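Long-range contacts in AxyAgu115A (PDB 6NPS), which is a family GH115 alpha-glucuronidase that probably hydrolyses glucuronic acid side groups from xylans such as arabinoglucuronoxylan: residues T6-E10 and R149-F153; S18-Y23 and M59-V65; Y67-G71 and G117-T123; L98-V102 and A112-A116. The protein carries 3 engineered substitutions. All blocks are in the same frame, centred on the assembly; numbering follows the deposited sequence.

In the fold
The four contacts belong to the N-terminal part of the chain. Contact 4 is the buried one: it pairs the two central strands of a four-stranded mixed sheet, and nearly all its side chains are apolar. Contacts 1, 2 and 3 are partly buried. Contacts 2 and 3 use strand 64-69, the neighbour of strand 109-117 in that sheet. Contact 2 is apolar at one end and polar at the other. Contact 3 relies on glycine backbones, paired threonines and a helix start. Contact 1 has three exposed residues, Arg149, Glu151 and Ser152, and a weakly bonded bridging water. It touches contact 2 through Thr6 N and His63 ND1, and through Leu7 and Leu21. Contacts 3 and 4 meet where Gly68 N faces Ile115 O.

Contact 1 (T6-E10 and R149-F153); sequences TLNQE and RKESF
Leu7 O is approached by three groups from 149-153. Phe153 N is the main donor, 2.9 Å from Leu7 O and nearly along the C=O axis. Ser152 OG adds a weak hydrogen bond to Leu7 O at 3.4 Å, and the CA-H of Ser152 points at the same oxygen. The Ser152 hydroxyl lies anti to the backbone N, chi1 -170°, which also sets OG 3.5 Å from Asn8 CB. Leu7 N returns a bond to Phe153 O at 3.0 Å. Beside this pair, Leu7 CB meets the edge of the Phe153 ring at CD2. Both side chains also touch Phe47 of helix 30-47.

Past Asn8, Gln9 N donates to Glu151 O at 3.1 Å. The extended Gln9 side chain passes Glu151 and ends with NE2 at the edge of the Arg149 guanidinium. Gln9 NE2 donates to Phe47 O and to a water 3.0 Å from Gln9 NE2. That water makes a weak bond to Glu151 OE2, so it links the two segments at their polar end. Asn8 OD1 accepts from Met11 N. The arrangement is a short two-stranded antiparallel sheet whose first strand runs directly into an N-capped helical turn.

Contact 2 (S18-Y23 and M59-V65); sequences SGALFY and MLSRHAV
Val65 lies over one face of the Phe22 ring. Its CB is 4.1 Å from the ring centroid, displaced toward the rim, and CG1 reaches Phe22 CE2 at 3.6 Å. Val65 CG1 is anti to the backbone N, chi1 172°, which puts CG1 on the ring and turns CG2 to Leu21 CD1. A second apolar patch forms where Leu60 CD2 packs on Tyr23 CB at 3.7 Å.

Backbone bonds join these patches. Val65 N donates to Leu21 O at 2.9 Å. Ala20 is gripped twice: its N donates to Met59 O at 2.7 Å, and its O accepts from Ser61 N. Next to it, a CB on Gly19 would collide with the carbonyl oxygens of Met59 and Leu60. Ser61 OG bonds to His63 O at 2.8 Å from above the carbonyl plane, across the corner at 62-63.

At the polar edge Ser18 OG accepts from Arg62 N at 3.0 Å, with an N-H...O angle of 165°. With an alanine here, Arg62 N would probably lose this acceptor, and the corner would be tied less firmly to 18-23.

Both segments turn a corner and stay parallel partners on each side of it. Strand 53-54 flanks Ala20 and Phe22, strand 109-117 pairs with Ala64, and strand 5-8 touches Leu21 and Val65.

Contact 3 (Y67-G71 and G117-T123); sequences YGTVG and GSDKRGT
Thr69 lays its methyl over the backbone of Asp119, with CG2 3.4 Å from Asp119 C. The same side chain uses its other branch for a polar bond. With chi1 at -53°, the methyl is anti to the backbone N, while OG1 lies beside that N and anti to the carbonyl carbon, facing the first turn of helix 120-133. There Thr69 OG1 and Thr123 OG1 share a hydrogen bond of 2.7 Å, and either could be the donor. The two side chains cross at about a right angle. Thr123 CG2 rests near Gly68 O at 3.3 Å. A valine in place of Thr69 would probably deprive Thr123 OG1 of its hydroxyl partner and set an apolar methyl against it.

Alongside the threonine pair, the backbones pair in parallel. Gly117 N donates to Gly68 O at 2.9 Å, in the carbonyl plane. Gly117 O then accepts from Val70 N at 2.9 Å, an almost straight bond with 175° at the hydrogen. Val70 CG2 packs against that same oxygen, 3.4 Å from Gly117 O. A CB on Gly117 would run into Thr123 OG1, consistent with the close approach of the helix here.

Asp119 starts the helix. Its OD1 accepts from Gly122 N at 2.8 Å, while OD2 takes Glu95 N. Thr123 also touches Val32 of helix 30-47. This is the C-terminal end of two parallel strands, where strand 109-117 leaves the sheet through a short turn and enters the N-capped helix 120-133.

Contact 4 (L98-V102 and A112-A116); sequences LFQVV and ALVIA
Leu113 presses a methyl into the middle of the Phe99 ring. Leu113 CD1 stands 3.8 Å from the ring centroid and 14° off the normal. Its other methyl, CD2, reaches the far end of the ring, 3.6 Å from Phe99 CZ. The ring gets there because Phe99 CG is anti to the backbone N, chi1 -174°. This carries it across toward the partner strand. Ile115 lies alongside Phe99 and points the same way, with CD1 3.9 Å from Phe99 CE1 at an oblique angle. The ring is thus fitted against two branched side chains. Helix 120-133 covers this face: Leu130 touches all three, and His129 meets the Phe99 ring edge-to-face.

On the other face Leu98, Gln100 and Val102 stand beside Ala112, Val114 and Ala116. Val102 CG2 packs into the corner formed by Ala112 CB and Val114 CG2. It is 4.0 Å from Ala112 CB and only 3.5 Å from Val114 CG2, a tight fit in which the two valines cross at about a right angle. Further along, Leu98 stands opposite Ala116, where CB meets CB. Helix 74-81 lies over Val114 and Ala116, and Ile85 touches Leu98, Gln100 and Val102.

Between the faces six backbone hydrogen bonds join the strands in three antiparallel hydrogen-bonded pairs. The shortest runs from Val114 N to Gln100 O at 2.6 Å. The outer edges are bonded too, strand 109-117 to Ala64 and Leu66, and strand 97-106 to Tyr159 and Tyr161. With the backbone polarity met by pairing and Gln100 the one polar side chain, the hairpin is suited to a hydrophobic core.

Contact 1 (T6-E10 and R149-F153)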
loop_
_atom_site.group_PDB
_atom_site.type_symbol
_atom_site.label_atom_id
_atom_site.label_comp_id
_atom_site.label_asym_id
_atom_site.label_seq_id
_atom_site.Cartn_x
_atom_site.Cartn_y
_atom_site.Cartn_z
ATOM N N THR A 6 7.281 55.376 45.359
ATOM C CA THR A 6 6.249 54.419 45.722
ATOM C C THR A 6 4.983 54.683 44.921
ATOM O O THR A 6 4.609 55.838 44.703
ATOM C CB THR A 6 5.927 54.504 47.207
ATOM O OG1 THR A 6 7.095 54.161 47.961
ATOM C CG2 THR A 6 4.782 53.552 47.570
ATOM N N LEU A 7 4.326 53.609 44.493
ATOM C CA LEU A 7 2.969 53.684 43.981
ATOM C C LEU A 7 2.138 52.651 44.729
ATOM O O LEU A 7 2.549 51.488 44.838
ATOM C CB LEU A 7 2.946 53.429 42.480
ATOM C CG LEU A 7 1.569 53.429 41.802
ATOM C CD1 LEU A 7 0.719 54.651 42.213
ATOM C CD2 LEU A 7 1.743 53.388 40.288
ATOM N N ASN A 8 1.002 53.065 45.287
ATOM C CA ASN A 8 0.142 52.077 45.926
ATOM C C ASN A 8 -1.317 52.452 45.706
ATOM O O ASN A 8 -1.633 53.510 45.148
ATOM C CB ASN A 8 0.485 51.893 47.422
ATOM C CG ASN A 8 0.230 53.129 48.260
ATOM O OD1 ASN A 8 -0.805 53.782 48.138
ATOM N ND2 ASN A 8 1.173 53.436 49.163
ATOM N N GLN A 9 -2.205 51.541 46.123
ATOM C CA GLN A 9 -3.638 51.717 45.905
ATOM C C GLN A 9 -4.162 52.998 46.543
ATOM O O GLN A 9 -5.018 53.675 45.960
ATOM C CB GLN A 9 -4.412 50.527 46.468
ATOM C CG GLN A 9 -4.220 49.234 45.776
ATOM C CD GLN A 9 -5.059 48.164 46.432
ATOM O OE1 GLN A 9 -5.216 48.159 47.656
ATOM N NE2 GLN A 9 -5.620 47.267 45.629
ATOM N N GLU A 10 -3.724 53.298 47.772
ATOM C CA GLU A 10 -4.150 54.527 48.446
ATOM C C GLU A 10 -3.885 55.753 47.577
ATOM O O GLU A 10 -4.692 56.690 47.540
ATOM C CB GLU A 10 -3.422 54.687 49.780
ATOM C CG GLU A 10 -3.395 53.451 50.650
ATOM C CD GLU A 10 -4.715 53.169 51.358
ATOM O OE1 GLU A 10 -4.668 52.609 52.477
ATOM O OE2 GLU A 10 -5.791 53.486 50.804
ATOM N N ARG A 149 -2.053 41.031 40.595
ATOM C CA ARG A 149 -2.458 42.204 41.366
ATOM C C ARG A 149 -1.388 42.593 42.396
ATOM O O ARG A 149 -0.708 41.734 42.964
ATOM C CB ARG A 149 -3.796 41.926 42.062
ATOM C CG ARG A 149 -4.935 41.738 41.067
ATOM C CD ARG A 149 -5.320 43.088 40.402
ATOM N NE ARG A 149 -5.649 44.058 41.437
ATOM C CZ ARG A 149 -6.878 44.269 41.899
ATOM N NH1 ARG A 149 -7.909 43.602 41.391
ATOM N NH2 ARG A 149 -7.074 45.152 42.869
ATOM N N LYS A 150 -1.232 43.907 42.619
ATOM C CA LYS A 150 -0.303 44.470 43.595
ATOM C C LYS A 150 -1.032 45.478 44.471
ATOM O O LYS A 150 -1.902 46.217 44.005
ATOM C CB LYS A 150 0.868 45.240 42.939
ATOM C CG LYS A 150 2.032 44.468 42.344
ATOM C CD LYS A 150 2.879 45.481 41.589
ATOM C CE LYS A 150 4.310 45.064 41.442
ATOM N NZ LYS A 150 4.387 43.703 40.869
ATOM N N GLU A 151 -0.643 45.543 45.737
ATOM C CA GLU A 151 -1.078 46.661 46.568
ATOM C C GLU A 151 -0.103 47.833 46.502
ATOM O O GLU A 151 -0.525 48.988 46.658
ATOM C CB GLU A 151 -1.257 46.210 48.019
ATOM C CG GLU A 151 -2.443 45.294 48.198
ATOM C CD GLU A 151 -3.035 45.337 49.609
ATOM O OE1 GLU A 151 -2.283 45.621 50.575
ATOM O OE2 GLU A 151 -4.260 45.094 49.738
ATOM N N SER A 152 1.172 47.566 46.222
ATOM C CA SER A 152 2.205 48.593 46.286
ATOM C C SER A 152 3.408 48.149 45.470
ATOM O O SER A 152 3.632 46.958 45.248
ATOM C CB SER A 152 2.638 48.865 47.737
ATOM O OG SER A 152 3.471 50.017 47.801
ATOM N N PHE A 153 4.184 49.138 45.036
ATOM C CA PHE A 153 5.301 48.986 44.107
ATOM C C PHE A 153 6.330 50.027 44.515
ATOM O O PHE A 153 5.955 51.147 44.874
ATOM C CB PHE A 153 4.834 49.196 42.660
ATOM C CG PHE A 153 5.943 49.439 41.670
ATOM C CD1 PHE A 153 6.694 48.382 41.187
ATOM C CD2 PHE A 153 6.210 50.722 41.202
ATOM C CE1 PHE A 153 7.710 48.585 40.291
ATOM C CE2 PHE A 153 7.228 50.943 40.282
ATOM C CZ PHE A 153 7.976 49.867 39.826
HETATM O O HOH W 1 -6.202 44.575 46.937
#

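Contact 2 (S18-Y23 and M59-V65)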
loop_
_atom_site.group_PDB
_atom_site.type_symbol
_atom_site.label_atom_id
_atom_site.label_comp_id
_atom_site.label_asym_id
_atom_site.label_seq_id
_atom_site.Cartn_x
_atom_site.Cartn_y
_atom_site.Cartn_z
ATOM N N SER A 18 -3.400 62.141 46.628
ATOM C CA SER A 18 -2.921 63.513 46.729
ATOM C C SER A 18 -2.967 64.259 45.398
ATOM O O SER A 18 -2.871 65.487 45.389
ATOM C CB SER A 18 -1.488 63.538 47.264
ATOM O OG SER A 18 -0.582 62.860 46.397
ATOM N N GLY A 19 -3.120 63.555 44.286
ATOM C CA GLY A 19 -3.200 64.216 43.004
ATOM C C GLY A 19 -3.086 63.196 41.896
ATOM O O GLY A 19 -3.075 61.984 42.138
ATOM N N ALA A 20 -3.002 63.710 40.679
ATOM C CA ALA A 20 -2.916 62.850 39.523
ATOM C C ALA A 20 -1.538 62.212 39.438
ATOM O O ALA A 20 -0.524 62.815 39.796
ATOM C CB ALA A 20 -3.211 63.648 38.243
ATOM N N LEU A 21 -1.512 60.979 38.941
ATOM C CA LEU A 21 -0.270 60.223 38.865
ATOM C C LEU A 21 0.610 60.673 37.698
ATOM O O LEU A 21 1.820 60.870 37.864
ATOM C CB LEU A 21 -0.586 58.738 38.727
ATOM C CG LEU A 21 0.651 57.874 38.536
ATOM C CD1 LEU A 21 1.537 57.973 39.822
ATOM C CD2 LEU A 21 0.217 56.445 38.240
ATOM N N PHE A 22 0.027 60.802 36.505
ATOM C CA PHE A 22 0.768 61.093 35.281
ATOM C C PHE A 22 0.644 62.568 34.947
ATOM O O PHE A 22 -0.414 63.176 35.135
ATOM C CB PHE A 22 0.257 60.288 34.084
ATOM C CG PHE A 22 0.718 58.860 34.073
ATOM C CD1 PHE A 22 0.127 57.934 34.895
ATOM C CD2 PHE A 22 1.753 58.448 33.236
ATOM C CE1 PHE A 22 0.524 56.612 34.885
ATOM C CE2 PHE A 22 2.169 57.112 33.226
ATOM C CZ PHE A 22 1.564 56.205 34.075
ATOM N N TYR A 23 1.728 63.129 34.434
ATOM C CA TYR A 23 1.763 64.511 33.995
ATOM C C TYR A 23 1.675 64.529 32.477
ATOM O O TYR A 23 2.286 63.689 31.810
ATOM C CB TYR A 23 3.043 65.179 34.469
ATOM C CG TYR A 23 3.179 66.621 34.002
ATOM C CD1 TYR A 23 2.224 67.570 34.331
ATOM C CD2 TYR A 23 4.253 67.011 33.215
ATOM C CE1 TYR A 23 2.334 68.897 33.900
ATOM C CE2 TYR A 23 4.386 68.359 32.786
ATOM C CZ TYR A 23 3.420 69.279 33.127
ATOM O OH TYR A 23 3.560 70.579 32.696
ATOM N N MET A 59 -1.510 69.835 40.321
ATOM C CA MET A 59 -2.464 68.746 40.532
ATOM C C MET A 59 -1.819 67.357 40.572
ATOM O O MET A 59 -2.521 66.347 40.624
ATOM C CB MET A 59 -3.557 68.783 39.461
ATOM C CG MET A 59 -4.150 70.162 39.226
ATOM S SD MET A 59 -5.561 70.503 40.294
ATOM C CE MET A 59 -6.730 69.274 39.718
ATOM N N LEU A 60 -0.490 67.305 40.547
ATOM C CA LEU A 60 0.220 66.038 40.530
ATOM C C LEU A 60 0.230 65.431 41.930
ATOM O O LEU A 60 0.086 66.126 42.940
ATOM C CB LEU A 60 1.650 66.241 40.039
ATOM C CG LEU A 60 1.789 66.572 38.554
ATOM C CD1 LEU A 60 3.235 66.941 38.200
ATOM C CD2 LEU A 60 1.351 65.308 37.800
ATOM N N SER A 61 0.424 64.126 41.969
ATOM C CA SER A 61 0.565 63.436 43.237
ATOM C C SER A 61 1.956 63.700 43.819
ATOM O O SER A 61 2.895 64.066 43.106
ATOM C CB SER A 61 0.312 61.938 43.015
ATOM O OG SER A 61 1.047 61.123 43.910
ATOM N N ARG A 62 2.089 63.525 45.135
ATOM C CA ARG A 62 3.413 63.635 45.746
ATOM C C ARG A 62 4.446 62.723 45.076
ATOM O O ARG A 62 5.618 63.099 44.992
ATOM C CB ARG A 62 3.325 63.345 47.242
ATOM C CG ARG A 62 2.509 64.381 47.998
ATOM C CD ARG A 62 1.707 63.736 49.124
ATOM N NE ARG A 62 0.444 64.423 49.401
ATOM C CZ ARG A 62 0.230 65.267 50.404
ATOM N NH1 ARG A 62 1.201 65.555 51.258
ATOM N NH2 ARG A 62 -0.968 65.820 50.556
ATOM N N HIS A 63 4.038 61.551 44.566
ATOM C CA HIS A 63 4.882 60.694 43.725
ATOM C C HIS A 63 4.250 60.637 42.341
ATOM O O HIS A 63 3.089 60.222 42.201
ATOM C CB HIS A 63 5.033 59.272 44.295
ATOM C CG HIS A 63 5.704 59.220 45.638
ATOM N ND1 HIS A 63 6.235 58.059 46.164
ATOM C CD2 HIS A 63 5.936 60.185 46.557
ATOM C CE1 HIS A 63 6.749 58.310 47.358
ATOM N NE2 HIS A 63 6.581 59.593 47.620
ATOM N N ALA A 64 5.010 61.033 41.320
ATOM C CA ALA A 64 4.445 61.278 40.005
ATOM C C ALA A 64 5.303 60.605 38.945
ATOM O O ALA A 64 6.481 60.317 39.166
ATOM C CB ALA A 64 4.327 62.799 39.735
ATOM N N VAL A 65 4.692 60.332 37.790
ATOM C CA VAL A 65 5.369 59.748 36.639
ATOM C C VAL A 65 5.488 60.871 35.611
ATOM O O VAL A 65 4.478 61.468 35.227
ATOM C CB VAL A 65 4.604 58.545 36.068
ATOM C CG1 VAL A 65 5.234 58.098 34.757
ATOM C CG2 VAL A 65 4.544 57.357 37.097
#

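Contact 3 (Y67-G71 and G117-T123)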
loop_
_atom_site.group_PDB
_atom_site.type_symbol
_atom_site.label_atom_id
_atom_site.label_comp_id
_atom_site.label_asym_id
_atom_site.label_seq_id
_atom_site.Cartn_x
_atom_site.Cartn_y
_atom_site.Cartn_z
ATOM N N TYR A 67 7.012 61.768 31.933
ATOM C CA TYR A 67 7.521 61.159 30.716
ATOM C C TYR A 67 7.586 62.189 29.589
ATOM O O TYR A 67 6.914 63.220 29.616
ATOM C CB TYR A 67 6.654 59.977 30.295
ATOM C CG TYR A 67 5.289 60.378 29.767
ATOM C CD1 TYR A 67 4.198 60.497 30.623
ATOM C CD2 TYR A 67 5.101 60.661 28.399
ATOM C CE1 TYR A 67 2.962 60.883 30.153
ATOM C CE2 TYR A 67 3.863 61.053 27.915
ATOM C CZ TYR A 67 2.798 61.154 28.795
ATOM O OH TYR A 67 1.563 61.523 28.320
ATOM N N GLY A 68 8.401 61.902 28.589
ATOM C CA GLY A 68 8.554 62.839 27.495
ATOM C C GLY A 68 9.603 62.367 26.521
ATOM O O GLY A 68 10.355 61.418 26.786
ATOM N N THR A 69 9.620 63.046 25.370
ATOM C CA THR A 69 10.598 62.864 24.305
ATOM C C THR A 69 11.499 64.083 24.288
ATOM O O THR A 69 11.006 65.224 24.305
ATOM C CB THR A 69 9.915 62.710 22.937
ATOM O OG1 THR A 69 8.925 61.677 23.000
ATOM C CG2 THR A 69 10.935 62.356 21.845
ATOM N N VAL A 70 12.815 63.858 24.293
ATOM C CA VAL A 70 13.741 64.987 24.264
ATOM C C VAL A 70 13.402 65.886 23.077
ATOM O O VAL A 70 13.046 65.401 21.996
ATOM C CB VAL A 70 15.200 64.498 24.172
ATOM C CG1 VAL A 70 16.146 65.710 24.068
ATOM C CG2 VAL A 70 15.601 63.648 25.361
ATOM N N GLY A 71 13.483 67.205 23.282
ATOM C CA GLY A 71 13.103 68.116 22.234
ATOM C C GLY A 71 11.613 68.315 22.074
ATOM O O GLY A 71 11.199 69.125 21.245
ATOM N N GLY A 117 12.562 59.621 26.456
ATOM C CA GLY A 117 12.988 58.989 25.220
ATOM C C GLY A 117 13.873 59.873 24.348
ATOM O O GLY A 117 13.696 61.094 24.276
ATOM N N SER A 118 14.819 59.239 23.656
ATOM C CA SER A 118 15.657 59.992 22.721
ATOM C C SER A 118 14.871 60.435 21.500
ATOM O O SER A 118 15.269 61.392 20.825
ATOM C CB SER A 118 16.840 59.148 22.260
ATOM O OG SER A 118 16.362 58.035 21.481
ATOM N N ASP A 119 13.778 59.755 21.216
ATOM C CA ASP A 119 12.937 59.990 20.042
ATOM C C ASP A 119 11.593 59.346 20.382
ATOM O O ASP A 119 11.416 58.813 21.480
ATOM C CB ASP A 119 13.595 59.421 18.767
ATOM C CG ASP A 119 14.009 57.900 18.915
ATOM O OD1 ASP A 119 13.377 57.158 19.702
ATOM O OD2 ASP A 119 14.969 57.436 18.239
ATOM N N LYS A 120 10.648 59.368 19.443
ATOM C CA LYS A 120 9.309 58.869 19.750
ATOM C C LYS A 120 9.336 57.413 20.230
ATOM O O LYS A 120 8.755 57.074 21.279
ATOM C CB LYS A 120 8.408 59.009 18.533
ATOM C CG LYS A 120 7.143 58.195 18.664
ATOM C CD LYS A 120 6.024 58.738 17.791
ATOM C CE LYS A 120 6.467 58.891 16.371
ATOM N NZ LYS A 120 5.406 59.523 15.530
ATOM N N ARG A 121 9.988 56.525 19.467
ATOM C CA ARG A 121 9.932 55.114 19.834
ATOM C C ARG A 121 10.716 54.828 21.125
ATOM O O ARG A 121 10.318 53.944 21.894
ATOM C CB ARG A 121 10.437 54.248 18.661
ATOM C CG ARG A 121 9.385 53.980 17.546
ATOM C CD ARG A 121 9.944 53.001 16.464
ATOM N NE ARG A 121 11.084 53.580 15.750
ATOM C CZ ARG A 121 10.945 54.462 14.763
ATOM N NH1 ARG A 121 9.724 54.835 14.377
ATOM N NH2 ARG A 121 12.021 54.973 14.162
ATOM N N GLY A 122 11.815 55.553 21.371
ATOM C CA GLY A 122 12.502 55.455 22.651
ATOM C C GLY A 122 11.591 55.783 23.821
ATOM O O GLY A 122 11.640 55.121 24.861
ATOM N N THR A 123 10.777 56.839 23.691
ATOM C CA THR A 123 9.836 57.147 24.766
ATOM C C THR A 123 8.837 56.024 24.934
ATOM O O THR A 123 8.523 55.613 26.062
ATOM C CB THR A 123 9.105 58.462 24.480
ATOM O OG1 THR A 123 10.055 59.467 24.092
ATOM C CG2 THR A 123 8.344 58.969 25.714
#

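Contact 4 (L98-V102 and A112-A116)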
loop_
_atom_site.group_PDB
_atom_site.type_symbol
_atom_site.label_atom_id
_atom_site.label_comp_id
_atom_site.label_asym_id
_atom_site.label_seq_id
_atom_site.Cartn_x
_atom_site.Cartn_y
_atom_site.Cartn_z
ATOM N N LEU A 98 15.888 56.911 29.073
ATOM C CA LEU A 98 16.348 57.048 30.446
ATOM C C LEU A 98 15.157 56.802 31.354
ATOM O O LEU A 98 14.059 57.311 31.099
ATOM C CB LEU A 98 16.915 58.453 30.674
ATOM C CG LEU A 98 17.149 58.926 32.108
ATOM C CD1 LEU A 98 18.396 58.242 32.715
ATOM C CD2 LEU A 98 17.293 60.441 32.125
ATOM N N PHE A 99 15.369 56.008 32.409
ATOM C CA PHE A 99 14.311 55.579 33.320
ATOM C C PHE A 99 14.916 55.836 34.699
ATOM O O PHE A 99 15.795 55.088 35.147
ATOM C CB PHE A 99 13.983 54.102 33.053
ATOM C CG PHE A 99 12.811 53.552 33.814
ATOM C CD1 PHE A 99 11.552 53.487 33.216
ATOM C CD2 PHE A 99 12.996 53.014 35.092
ATOM C CE1 PHE A 99 10.470 52.921 33.896
ATOM C CE2 PHE A 99 11.928 52.445 35.803
ATOM C CZ PHE A 99 10.654 52.401 35.197
ATOM N N GLN A 100 14.516 56.924 35.354
ATOM C CA GLN A 100 15.273 57.380 36.507
ATOM C C GLN A 100 14.339 57.974 37.549
ATOM O O GLN A 100 13.458 58.769 37.209
ATOM C CB GLN A 100 16.318 58.422 36.085
ATOM C CG GLN A 100 17.190 58.863 37.219
ATOM C CD GLN A 100 18.257 59.850 36.783
ATOM O OE1 GLN A 100 18.285 60.277 35.632
ATOM N NE2 GLN A 100 19.134 60.226 37.714
ATOM N N VAL A 101 14.583 57.633 38.835
ATOM C CA VAL A 101 13.848 58.237 39.946
ATOM C C VAL A 101 14.605 59.469 40.389
ATOM O O VAL A 101 15.843 59.446 40.487
ATOM C CB VAL A 101 13.663 57.242 41.111
ATOM C CG1 VAL A 101 13.077 57.918 42.327
ATOM C CG2 VAL A 101 12.802 56.066 40.675
ATOM N N VAL A 102 13.870 60.555 40.668
ATOM C CA VAL A 102 14.477 61.843 40.980
ATOM C C VAL A 102 13.743 62.447 42.172
ATOM O O VAL A 102 12.542 62.231 42.377
ATOM C CB VAL A 102 14.439 62.805 39.764
ATOM C CG1 VAL A 102 15.336 62.285 38.607
ATOM C CG2 VAL A 102 13.033 62.946 39.296
ATOM N N ALA A 112 9.653 61.452 41.716
ATOM C CA ALA A 112 9.093 61.187 40.409
ATOM C C ALA A 112 9.923 60.122 39.716
ATOM O O ALA A 112 11.151 60.041 39.877
ATOM C CB ALA A 112 9.032 62.453 39.533
ATOM N N LEU A 113 9.239 59.316 38.931
ATOM C CA LEU A 113 9.891 58.464 37.961
ATOM C C LEU A 113 9.956 59.244 36.647
ATOM O O LEU A 113 8.913 59.634 36.105
ATOM C CB LEU A 113 9.112 57.162 37.820
ATOM C CG LEU A 113 9.511 56.253 36.662
ATOM C CD1 LEU A 113 10.992 55.920 36.783
ATOM C CD2 LEU A 113 8.656 54.983 36.682
ATOM N N VAL A 114 11.160 59.500 36.137
ATOM C CA VAL A 114 11.302 60.226 34.873
ATOM C C VAL A 114 11.545 59.220 33.754
ATOM O O VAL A 114 12.393 58.325 33.879
ATOM C CB VAL A 114 12.428 61.275 34.940
ATOM C CG1 VAL A 114 12.590 61.959 33.584
ATOM C CG2 VAL A 114 12.088 62.316 35.992
ATOM N N ILE A 115 10.775 59.332 32.675
ATOM C CA ILE A 115 10.910 58.444 31.519
ATOM C C ILE A 115 11.151 59.358 30.318
ATOM O O ILE A 115 10.226 60.019 29.843
ATOM C CB ILE A 115 9.685 57.546 31.335
ATOM C CG1 ILE A 115 9.374 56.830 32.655
ATOM C CG2 ILE A 115 9.884 56.547 30.147
ATOM C CD1 ILE A 115 8.256 55.792 32.579
ATOM N N ALA A 116 12.405 59.452 29.876
ATOM C CA ALA A 116 12.809 60.339 28.785
ATOM C C ALA A 116 13.269 59.507 27.583
ATOM O O ALA A 116 14.282 58.810 27.667
ATOM C CB ALA A 116 13.920 61.282 29.243
#